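GDP-mannose-dependent alpha-(1-6)-phosphatidylinositol monomannoside mannosyltransferase (Corynebacterium glutamicum, PDB 3OKP) is a GT-B-fold glycosyltransferase, built from two Rossmann-like domains that face each other across a cleft. Local coordinates at residues K112-H118 / V141-I147; L168-V174 / W363-M368; L297-A301 / G355-V359. All blocks are in the same frame, centred on the assembly; numbering follows the deposited sequence.

Contact 1: K112-H118 / V141-I147; sequences KVIASTH and VDVLTYI
Thr145 O receives two bonds from a single residue, one from Thr117 OG1 at 2.6 Å and one from Thr117 N at 2.9 Å; the p rotamer of Thr117 folds its hydroxyl back onto the acceptor of its own amide. At the opposite end Asp142 (chi1 m) uses OD2 to accept from Val113 N at 2.7 Å, and Val113 O takes both Asp142 N (2.9 Å) and Val143 N (3.1 Å). Between these ends the parallel pairing is regular: Ala115 N to Val143 O is 3.0 Å and Thr145 N to Ala115 O is 2.9 Å. The register sets Ile114 beside Val143, Ala115 beside Leu144 and Ser116 beside Thr145, with strand axes 4.8 Å apart and twisted by -20°. Ser116 OG and Thr145 OG1 share a hydrogen bond of 2.8 Å. Past the paired residues one water bridges Thr117 O (2.8 Å) and Thr145 OG1 (2.6 Å), while a second joins Thr117 OG1 (2.9 Å), His118 O (2.8 Å) and Ile147 N (3.1 Å).

Apolar packing follows the two sheet faces. Ile114 CG1 lies 4.1 Å from Val143 CB on the face that also bears Ser116 and Thr145. On the other face Ala115 CB is 4.0 Å from Val141 CG2 and 4.1 Å from Leu144 CD1. Strands 89-92 and 164-167 flank the pair, and Phe159 of helix 149-159 packs on Leu144 and Thr117. Adjacent parallel strands joined through helical sequence form a beta-alpha-beta crossover, the repeating unit of the Rossmann-like N-terminal domain of the GT-B fold.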
loop_
_atom_site.group_PDB
_atom_site.type_symbol
_atom_site.label_atom_id
_atom_site.label_comp_id
_atom_site.label_asym_id
_atom_site.label_seq_id
_atom_site.Cartn_x
_atom_site.Cartn_y
_atom_site.Cartn_z
ATOM N N LYS A 112 -24.529 10.574 -3.239
ATOM C CA LYS A 112 -23.534 9.600 -3.676
ATOM C C LYS A 112 -22.924 8.865 -2.486
ATOM O O LYS A 112 -22.506 9.488 -1.506
ATOM C CB LYS A 112 -22.424 10.280 -4.485
ATOM C CG LYS A 112 -21.478 9.304 -5.179
ATOM C CD LYS A 112 -20.309 10.013 -5.857
ATOM C CE LYS A 112 -20.778 10.911 -6.996
ATOM N NZ LYS A 112 -19.633 11.418 -7.792
ATOM N N VAL A 113 -22.879 7.539 -2.584
ATOM C CA VAL A 113 -22.216 6.710 -1.583
ATOM C C VAL A 113 -21.011 6.009 -2.206
ATOM O O VAL A 113 -21.127 5.345 -3.239
ATOM C CB VAL A 113 -23.176 5.667 -0.948
ATOM C CG1 VAL A 113 -22.421 4.759 0.024
ATOM C CG2 VAL A 113 -24.330 6.360 -0.234
ATOM N N ILE A 114 -19.856 6.186 -1.572
ATOM C CA ILE A 114 -18.613 5.558 -2.000
ATOM C C ILE A 114 -18.128 4.632 -0.889
ATOM O O ILE A 114 -18.241 4.965 0.290
ATOM C CB ILE A 114 -17.505 6.611 -2.318
ATOM C CG1 ILE A 114 -18.016 7.703 -3.268
ATOM C CG2 ILE A 114 -16.264 5.952 -2.911
ATOM C CD1 ILE A 114 -18.465 8.969 -2.572
ATOM N N ALA A 115 -17.608 3.467 -1.271
ATOM C CA ALA A 115 -16.942 2.570 -0.328
ATOM C C ALA A 115 -15.627 2.058 -0.916
ATOM O O ALA A 115 -15.575 1.653 -2.082
ATOM C CB ALA A 115 -17.857 1.410 0.059
ATOM N N SER A 116 -14.571 2.088 -0.107
ATOM C CA SER A 116 -13.248 1.633 -0.537
ATOM C C SER A 116 -12.935 0.231 -0.029
ATOM O O SER A 116 -13.061 -0.050 1.162
ATOM C CB SER A 116 -12.153 2.610 -0.090
ATOM O OG SER A 116 -12.232 3.841 -0.794
ATOM N N THR A 117 -12.538 -0.648 -0.944
ATOM C CA THR A 117 -12.061 -1.975 -0.574
ATOM C C THR A 117 -10.545 -1.948 -0.471
ATOM O O THR A 117 -9.890 -1.058 -1.027
ATOM C CB THR A 117 -12.482 -3.058 -1.589
ATOM O OG1 THR A 117 -11.910 -2.771 -2.872
ATOM C CG2 THR A 117 -14.002 -3.137 -1.699
ATOM N N HIS A 118 -9.994 -2.921 0.249
ATOM C CA HIS A 118 -8.550 -3.031 0.413
ATOM C C HIS A 118 -8.111 -4.478 0.178
ATOM O O HIS A 118 -8.158 -4.956 -0.954
ATOM C CB HIS A 118 -8.128 -2.489 1.786
ATOM C CG HIS A 118 -8.631 -1.104 2.061
ATOM N ND1 HIS A 118 -7.924 0.028 1.717
ATOM C CD2 HIS A 118 -9.789 -0.670 2.615
ATOM C CE1 HIS A 118 -8.617 1.099 2.061
ATOM N NE2 HIS A 118 -9.753 0.703 2.606
ATOM N N VAL A 141 -24.251 0.915 -2.664
ATOM C CA VAL A 141 -23.091 1.767 -2.927
ATOM C C VAL A 141 -23.031 2.158 -4.407
ATOM O O VAL A 141 -23.208 1.317 -5.289
ATOM C CB VAL A 141 -21.775 1.072 -2.479
ATOM C CG1 VAL A 141 -20.560 1.748 -3.076
ATOM C CG2 VAL A 141 -21.670 1.055 -0.958
ATOM N N ASP A 142 -22.783 3.440 -4.666
ATOM C CA ASP A 142 -22.724 3.957 -6.031
ATOM C C ASP A 142 -21.351 3.752 -6.661
ATOM O O ASP A 142 -21.246 3.446 -7.852
ATOM C CB ASP A 142 -23.109 5.439 -6.054
ATOM C CG ASP A 142 -24.476 5.693 -5.445
ATOM O OD1 ASP A 142 -25.466 5.114 -5.940
ATOM O OD2 ASP A 142 -24.560 6.464 -4.467
ATOM N N VAL A 143 -20.304 3.929 -5.858
ATOM C CA VAL A 143 -18.930 3.774 -6.323
ATOM C C VAL A 143 -18.153 2.866 -5.375
ATOM O O VAL A 143 -18.008 3.170 -4.192
ATOM C CB VAL A 143 -18.194 5.138 -6.446
ATOM C CG1 VAL A 143 -16.768 4.935 -6.957
ATOM C CG2 VAL A 143 -18.953 6.095 -7.365
ATOM N N LEU A 144 -17.667 1.745 -5.899
ATOM C CA LEU A 144 -16.795 0.872 -5.127
ATOM C C LEU A 144 -15.368 0.983 -5.646
ATOM O O LEU A 144 -15.101 0.704 -6.819
ATOM C CB LEU A 144 -17.275 -0.581 -5.176
ATOM C CG LEU A 144 -16.590 -1.499 -4.158
ATOM C CD1 LEU A 144 -17.323 -1.474 -2.815
ATOM C CD2 LEU A 144 -16.491 -2.913 -4.689
ATOM N N THR A 145 -14.454 1.403 -4.776
ATOM C CA THR A 145 -13.051 1.520 -5.170
ATOM C C THR A 145 -12.250 0.265 -4.813
ATOM O O THR A 145 -12.578 -0.441 -3.858
ATOM C CB THR A 145 -12.364 2.805 -4.628
ATOM O OG1 THR A 145 -11.927 2.608 -3.279
ATOM C CG2 THR A 145 -13.298 4.019 -4.713
ATOM N N TYR A 146 -11.215 -0.004 -5.607
ATOM C CA TYR A 146 -10.373 -1.184 -5.442
ATOM C C TYR A 146 -8.906 -0.806 -5.649
ATOM O O TYR A 146 -8.606 0.160 -6.351
ATOM C CB TYR A 146 -10.800 -2.289 -6.422
ATOM C CG TYR A 146 -10.694 -1.904 -7.888
ATOM C CD1 TYR A 146 -9.518 -2.127 -8.604
ATOM C CD2 TYR A 146 -11.771 -1.324 -8.560
ATOM C CE1 TYR A 146 -9.411 -1.778 -9.950
ATOM C CE2 TYR A 146 -11.675 -0.971 -9.910
ATOM C CZ TYR A 146 -10.491 -1.203 -10.594
ATOM O OH TYR A 146 -10.380 -0.862 -11.925
ATOM N N ILE A 147 -8.002 -1.574 -5.047
ATOM C CA ILE A 147 -6.566 -1.263 -5.082
ATOM C C ILE A 147 -5.813 -1.849 -6.292
ATOM O O ILE A 147 -4.817 -1.280 -6.740
ATOM C CB ILE A 147 -5.848 -1.636 -3.747
ATOM C CG1 ILE A 147 -5.818 -3.156 -3.534
ATOM C CG2 ILE A 147 -6.503 -0.907 -2.563
ATOM C CD1 ILE A 147 -4.864 -3.622 -2.436
HETATM O O HOH W 1 -9.877 1.093 -2.752
HETATM O O HOH W 2 -9.170 -3.752 -3.215
#

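Contact 2: L168-V174 / W363-M368; sequences LPSGVDV and WSWEIM
Segment 168-174 runs as an extended loop without regular secondary structure across the start of helix 365-377. Leu168 (chi1 t, chi2 p) brings CD1 to 3.9 Å from Met368 CE. Pro169 meets two side chains: Met368 CE lies over its ring, 3.4 Å from CD, and Trp363 CZ3 approaches CG at 3.5 Å; the m, m, m rotamer of Met368 curls its methyl over the proline ring, where Pro169 O, left without a polar partner, lies 3.2 Å from Met368 CE. Ser170 turns its CB away and bonds through OG to Gly171 O (2.9 Å). At Gly171 the backbone lies flat on the Trp365 indole: CA sits 3.8 Å from the centroid of the six-membered ring, 12° off its normal, a CH-pi contact. A beta carbon here would clash with Trp365 CD2. Val172 N donates to Trp363 O at 2.8 Å, whereas Trp365 N returns only a weak bond to Val172 O at 3.3 Å. Val174 packs CG1 against Ser364 CB (3.8 Å), and a water links Val174 N (3.2 Å), Trp365 N (3.3 Å) and Glu366 OE1 (2.7 Å). Ser364 (chi1 p) is the N-cap, its OG accepting from Ile367 N at 3.1 Å.

Such a meeting of the interdomain linker with the chain returning to the N-terminal domain is characteristic of GT-B enzymes. Phe28 of helix 20-29 meets the Trp365 ring edge-to-face and also touches Met368; across the linker, helix 294-301 offers Ile294 to Ser170, Glu298 to Val172 and Leu297 to Trp363.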
loop_
_atom_site.group_PDB
_atom_site.type_symbol
_atom_site.label_atom_id
_atom_site.label_comp_id
_atom_site.label_asym_id
_atom_site.label_seq_id
_atom_site.Cartn_x
_atom_site.Cartn_y
_atom_site.Cartn_z
ATOM N N LEU A 168 -8.619 2.865 -7.117
ATOM C CA LEU A 168 -8.097 3.852 -6.171
ATOM C C LEU A 168 -7.107 3.240 -5.171
ATOM O O LEU A 168 -7.423 3.090 -3.983
ATOM C CB LEU A 168 -9.237 4.592 -5.454
ATOM C CG LEU A 168 -8.904 5.948 -4.812
ATOM C CD1 LEU A 168 -8.614 7.011 -5.861
ATOM C CD2 LEU A 168 -10.021 6.404 -3.881
ATOM N N PRO A 169 -5.907 2.869 -5.656
ATOM C CA PRO A 169 -4.851 2.396 -4.769
ATOM C C PRO A 169 -4.178 3.558 -4.052
ATOM O O PRO A 169 -4.377 4.714 -4.425
ATOM C CB PRO A 169 -3.859 1.752 -5.739
ATOM C CG PRO A 169 -4.022 2.534 -6.992
ATOM C CD PRO A 169 -5.482 2.850 -7.070
ATOM N N SER A 170 -3.378 3.244 -3.038
ATOM C CA SER A 170 -2.534 4.237 -2.388
ATOM C C SER A 170 -1.592 4.883 -3.401
ATOM O O SER A 170 -1.178 4.250 -4.379
ATOM C CB SER A 170 -1.717 3.587 -1.269
ATOM O OG SER A 170 -0.851 4.528 -0.656
ATOM N N GLY A 171 -1.273 6.151 -3.173
ATOM C CA GLY A 171 -0.211 6.810 -3.914
ATOM C C GLY A 171 1.111 6.652 -3.185
ATOM O O GLY A 171 1.178 6.018 -2.131
ATOM N N VAL A 172 2.166 7.222 -3.757
ATOM C CA VAL A 172 3.466 7.292 -3.094
ATOM C C VAL A 172 3.924 8.755 -3.044
ATOM O O VAL A 172 3.690 9.511 -3.989
ATOM C CB VAL A 172 4.519 6.354 -3.776
ATOM C CG1 VAL A 172 4.754 6.728 -5.248
ATOM C CG2 VAL A 172 5.827 6.336 -2.998
ATOM N N ASP A 173 4.532 9.157 -1.928
ATOM C CA ASP A 173 5.058 10.515 -1.776
ATOM C C ASP A 173 6.373 10.659 -2.547
ATOM O O ASP A 173 7.429 10.204 -2.092
ATOM C CB ASP A 173 5.252 10.866 -0.293
ATOM C CG ASP A 173 5.582 12.342 -0.064
ATOM O OD1 ASP A 173 6.076 13.026 -0.987
ATOM O OD2 ASP A 173 5.345 12.823 1.065
ATOM N N VAL A 174 6.295 11.305 -3.708
ATOM C CA VAL A 174 7.451 11.462 -4.601
ATOM C C VAL A 174 8.469 12.521 -4.140
ATOM O O VAL A 174 9.541 12.653 -4.735
ATOM C CB VAL A 174 7.019 11.720 -6.076
ATOM C CG1 VAL A 174 6.300 10.500 -6.644
ATOM C CG2 VAL A 174 6.152 12.973 -6.192
ATOM N N TRP A 363 1.566 7.305 -10.162
ATOM C CA TRP A 363 1.490 6.787 -8.788
ATOM C C TRP A 363 1.653 7.790 -7.641
ATOM O O TRP A 363 1.519 7.418 -6.473
ATOM C CB TRP A 363 2.474 5.630 -8.607
ATOM C CG TRP A 363 2.086 4.395 -9.351
ATOM C CD1 TRP A 363 2.603 3.954 -10.535
ATOM C CD2 TRP A 363 1.089 3.439 -8.966
ATOM N NE1 TRP A 363 1.995 2.778 -10.909
ATOM C CE2 TRP A 363 1.063 2.439 -9.963
ATOM C CE3 TRP A 363 0.219 3.328 -7.871
ATOM C CZ2 TRP A 363 0.199 1.340 -9.901
ATOM C CZ3 TRP A 363 -0.636 2.233 -7.808
ATOM C CH2 TRP A 363 -0.639 1.253 -8.818
ATOM N N SER A 364 1.937 9.050 -7.962
ATOM C CA SER A 364 2.125 10.083 -6.939
ATOM C C SER A 364 0.816 10.415 -6.216
ATOM O O SER A 364 -0.273 10.093 -6.706
ATOM C CB SER A 364 2.714 11.351 -7.563
ATOM O OG SER A 364 1.762 11.992 -8.393
ATOM N N TRP A 365 0.925 11.055 -5.052
ATOM C CA TRP A 365 -0.259 11.520 -4.327
ATOM C C TRP A 365 -0.979 12.647 -5.068
ATOM O O TRP A 365 -2.178 12.849 -4.880
ATOM C CB TRP A 365 0.077 11.918 -2.882
ATOM C CG TRP A 365 0.166 10.729 -1.974
ATOM C CD1 TRP A 365 1.284 10.245 -1.357
ATOM C CD2 TRP A 365 -0.906 9.846 -1.611
ATOM N NE1 TRP A 365 0.973 9.123 -0.623
ATOM C CE2 TRP A 365 -0.364 8.857 -0.760
ATOM C CE3 TRP A 365 -2.275 9.800 -1.919
ATOM C CZ2 TRP A 365 -1.142 7.827 -0.213
ATOM C CZ3 TRP A 365 -3.049 8.779 -1.371
ATOM C CH2 TRP A 365 -2.477 7.806 -0.528
ATOM N N GLU A 366 -0.242 13.360 -5.918
ATOM C CA GLU A 366 -0.821 14.388 -6.786
ATOM C C GLU A 366 -1.734 13.760 -7.837
ATOM O O GLU A 366 -2.857 14.222 -8.047
ATOM C CB GLU A 366 0.279 15.215 -7.462
ATOM C CG GLU A 366 0.906 16.293 -6.572
ATOM C CD GLU A 366 1.916 15.752 -5.562
ATOM O OE1 GLU A 366 2.318 14.569 -5.659
ATOM O OE2 GLU A 366 2.315 16.529 -4.665
ATOM N N ILE A 367 -1.240 12.703 -8.480
ATOM C CA ILE A 367 -2.008 11.939 -9.464
ATOM C C ILE A 367 -3.207 11.244 -8.812
ATOM O O ILE A 367 -4.334 11.360 -9.300
ATOM C CB ILE A 367 -1.113 10.898 -10.205
ATOM C CG1 ILE A 367 -0.053 11.593 -11.081
ATOM C CG2 ILE A 367 -1.955 9.905 -11.016
ATOM C CD1 ILE A 367 -0.598 12.474 -12.213
ATOM N N MET A 368 -2.959 10.537 -7.710
ATOM C CA MET A 368 -4.017 9.796 -7.017
ATOM C C MET A 368 -5.046 10.724 -6.379
ATOM O O MET A 368 -6.239 10.420 -6.372
ATOM C CB MET A 368 -3.435 8.832 -5.976
ATOM C CG MET A 368 -2.655 7.647 -6.564
ATOM S SD MET A 368 -3.484 6.742 -7.897
ATOM C CE MET A 368 -5.011 6.256 -7.111
HETATM O O HOH W 3 3.482 12.769 -4.004
#

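Contact 3: L297-A301 / G355-V359; sequences LEAQA and GRAHV. With GDD (guanosine-5'-diphosphate-alpha-D-mannose), chain B.
Within the Rossmann-like C-terminal domain of the GT-B fold, the end of helix 294-301 crosses helix 345-362; the axes of the short segments approach to 7.9 Å, with 116° between their N-to-C directions. Gln300 buries most surface. Its m, t side chain carries OE1 to the edge of the His358 ring, where ND1 donates at 3.3 Å; OE1 also has its stronger partner outside the two segments, the hydroxyl of Thr322. At the crossing Gln300 CA and Gly355 CA approach to 4.2 Å. A beta carbon on Gly355 would stand only 3.3 Å from Gln300 CB.

Val359 (chi1 m) points toward the partner helix and fills the space beside Gln300 and Ala301: CG1 is 3.8 Å from Gln300 CB and 3.6 Å from Leu297 O, while CG2 is 3.9 Å from Ala301 CB. Ala301 also closes the polar side, its O accepting from Arg356 NH1 at 2.9 Å.

Helix 294-301 turns Glu298 away from this interface into the ligand pocket, probably as the second glutamate of the family's E-X7-E motif. Its carboxylate grips the ribose of GDP-mannose, with OE1 2.8 Å from O2' and OE2 2.7 Å from O3'.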
loop_
_atom_site.group_PDB
_atom_site.type_symbol
_atom_site.label_atom_id
_atom_site.label_comp_id
_atom_site.label_asym_id
_atom_site.label_seq_id
_atom_site.Cartn_x
_atom_site.Cartn_y
_atom_site.Cartn_z
ATOM N N LEU A 297 6.541 0.677 -5.477
ATOM C CA LEU A 297 6.328 2.060 -5.893
ATOM C C LEU A 297 7.324 2.984 -5.214
ATOM O O LEU A 297 7.816 3.932 -5.826
ATOM C CB LEU A 297 4.891 2.495 -5.578
ATOM C CG LEU A 297 3.785 1.595 -6.138
ATOM C CD1 LEU A 297 2.438 2.003 -5.578
ATOM C CD2 LEU A 297 3.771 1.617 -7.663
ATOM N N GLU A 298 7.619 2.689 -3.948
ATOM C CA GLU A 298 8.620 3.416 -3.172
ATOM C C GLU A 298 10.012 3.294 -3.794
ATOM O O GLU A 298 10.754 4.275 -3.864
ATOM C CB GLU A 298 8.633 2.908 -1.725
ATOM C CG GLU A 298 7.396 3.308 -0.919
ATOM C CD GLU A 298 7.293 2.604 0.426
ATOM O OE1 GLU A 298 8.097 1.685 0.708
ATOM O OE2 GLU A 298 6.392 2.971 1.206
ATOM N N ALA A 299 10.348 2.087 -4.251
ATOM C CA ALA A 299 11.630 1.818 -4.899
ATOM C C ALA A 299 11.749 2.576 -6.216
ATOM O O ALA A 299 12.757 3.238 -6.472
ATOM C CB ALA A 299 11.801 0.325 -5.131
ATOM N N GLN A 300 10.708 2.482 -7.041
ATOM C CA GLN A 300 10.652 3.205 -8.312
ATOM C C GLN A 300 10.730 4.713 -8.101
ATOM O O GLN A 300 11.401 5.412 -8.856
ATOM C CB GLN A 300 9.393 2.830 -9.090
ATOM C CG GLN A 300 9.443 1.433 -9.684
ATOM C CD GLN A 300 8.129 1.026 -10.314
ATOM O OE1 GLN A 300 7.954 1.143 -11.523
ATOM N NE2 GLN A 300 7.192 0.554 -9.494
ATOM N N ALA A 301 10.058 5.199 -7.057
ATOM C CA ALA A 301 10.123 6.609 -6.670
ATOM C C ALA A 301 11.538 7.049 -6.273
ATOM O O ALA A 301 11.899 8.217 -6.446
ATOM C CB ALA A 301 9.136 6.897 -5.550
ATOM N N GLY A 355 11.571 4.114 -13.712
ATOM C CA GLY A 355 10.795 3.919 -12.485
ATOM C C GLY A 355 10.314 5.231 -11.889
ATOM O O GLY A 355 9.140 5.367 -11.535
ATOM N N ARG A 356 11.227 6.195 -11.786
ATOM C CA ARG A 356 10.917 7.528 -11.270
ATOM C C ARG A 356 9.876 8.247 -12.131
ATOM O O ARG A 356 8.918 8.813 -11.607
ATOM C CB ARG A 356 12.199 8.366 -11.132
ATOM C CG ARG A 356 11.986 9.823 -10.698
ATOM C CD ARG A 356 11.456 9.917 -9.276
ATOM N NE ARG A 356 11.090 11.282 -8.907
ATOM C CZ ARG A 356 10.668 11.653 -7.700
ATOM N NH1 ARG A 356 10.559 10.763 -6.720
ATOM N NH2 ARG A 356 10.358 12.923 -7.470
ATOM N N ALA A 357 10.067 8.212 -13.448
ATOM C CA ALA A 357 9.125 8.812 -14.392
ATOM C C ALA A 357 7.745 8.154 -14.303
ATOM O O ALA A 357 6.719 8.838 -14.374
ATOM C CB ALA A 357 9.670 8.727 -15.815
ATOM N N HIS A 358 7.737 6.832 -14.138
ATOM C CA HIS A 358 6.501 6.050 -14.043
ATOM C C HIS A 358 5.624 6.469 -12.861
ATOM O O HIS A 358 4.430 6.728 -13.034
ATOM C CB HIS A 358 6.821 4.549 -13.975
ATOM C CG HIS A 358 5.610 3.667 -13.924
ATOM N ND1 HIS A 358 5.466 2.657 -12.996
ATOM C CD2 HIS A 358 4.492 3.639 -14.687
ATOM C CE1 HIS A 358 4.310 2.047 -13.189
ATOM N NE2 HIS A 358 3.700 2.625 -14.208
ATOM N N VAL A 359 6.217 6.538 -11.670
ATOM C CA VAL A 359 5.473 6.928 -10.466
ATOM C C VAL A 359 5.034 8.398 -10.489
ATOM O O VAL A 359 3.954 8.730 -9.997
ATOM C CB VAL A 359 6.229 6.592 -9.143
ATOM C CG1 VAL A 359 6.319 5.078 -8.943
ATOM C CG2 VAL A 359 7.609 7.223 -9.116
HETATM N N2 GDD B . 9.830 2.650 8.639
HETATM C C2 GDD B . 9.874 1.409 8.095
HETATM N N1 GDD B . 10.860 0.552 8.452
HETATM N N3 GDD B . 8.931 1.037 7.198
HETATM C C4 GDD B . 8.962 -0.203 6.642
HETATM C C5 GDD B . 9.963 -1.094 6.998
HETATM C C6 GDD B . 10.923 -0.694 7.921
HETATM O O6 GDD B . 11.837 -1.473 8.262
HETATM N N7 GDD B . 9.753 -2.233 6.308
HETATM C C8 GDD B . 8.649 -2.054 5.546
HETATM N N9 GDD B . 8.172 -0.817 5.755
HETATM C "C1'" GDD B . 6.980 -0.194 5.122
HETATM C "C2'" GDD B . 7.244 0.097 3.653
HETATM O "O2'" GDD B . 7.913 1.348 3.472
HETATM C "C3'" GDD B . 5.852 0.087 3.053
HETATM O "O3'" GDD B . 5.295 1.406 3.068
HETATM C "C4'" GDD B . 5.039 -0.829 3.963
HETATM O "O4'" GDD B . 5.825 -1.038 5.144
HETATM C "C5'" GDD B . 4.740 -2.171 3.297
HETATM O "O5'" GDD B . 3.465 -2.149 2.651
HETATM P PA GDD B . 3.138 -3.039 1.552
HETATM O O1A GDD B . 2.064 -2.666 1.030
HETATM O O2A GDD B . 4.039 -3.002 0.678
HETATM O O3A GDD B . 3.001 -4.410 2.011
HETATM P PB GDD B . 2.150 -4.838 3.108
HETATM O O2B GDD B . 1.086 -4.181 3.139
HETATM O O3B GDD B . 1.878 -6.049 2.962
HETATM O O1B GDD B . 2.850 -4.684 4.360
#

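Overall arrangement
Contacts 1 and 3 are largely buried, one within each Rossmann-like domain, and do not touch. Contact 2, partly buried, lies between them and joins the halves. Backbone hydrogen bonds hold the parallel strands of contact 1; side-chain bonds and a valine wedge hold the helices of contact 3; aromatic, methionine and CH-pi packing dominates contact 2. The linker continues directly from the first sheet, Tyr146 O meeting Leu168 N at 2.8 Å, and reaches contact 3 where Val174 O meets Arg356 NH2 at 2.9 Å. Both segments of contact 3 fall between those of contact 2, so it is nested in the loop that contact 2 closes; helix 365-377 follows helix 345-362 directly.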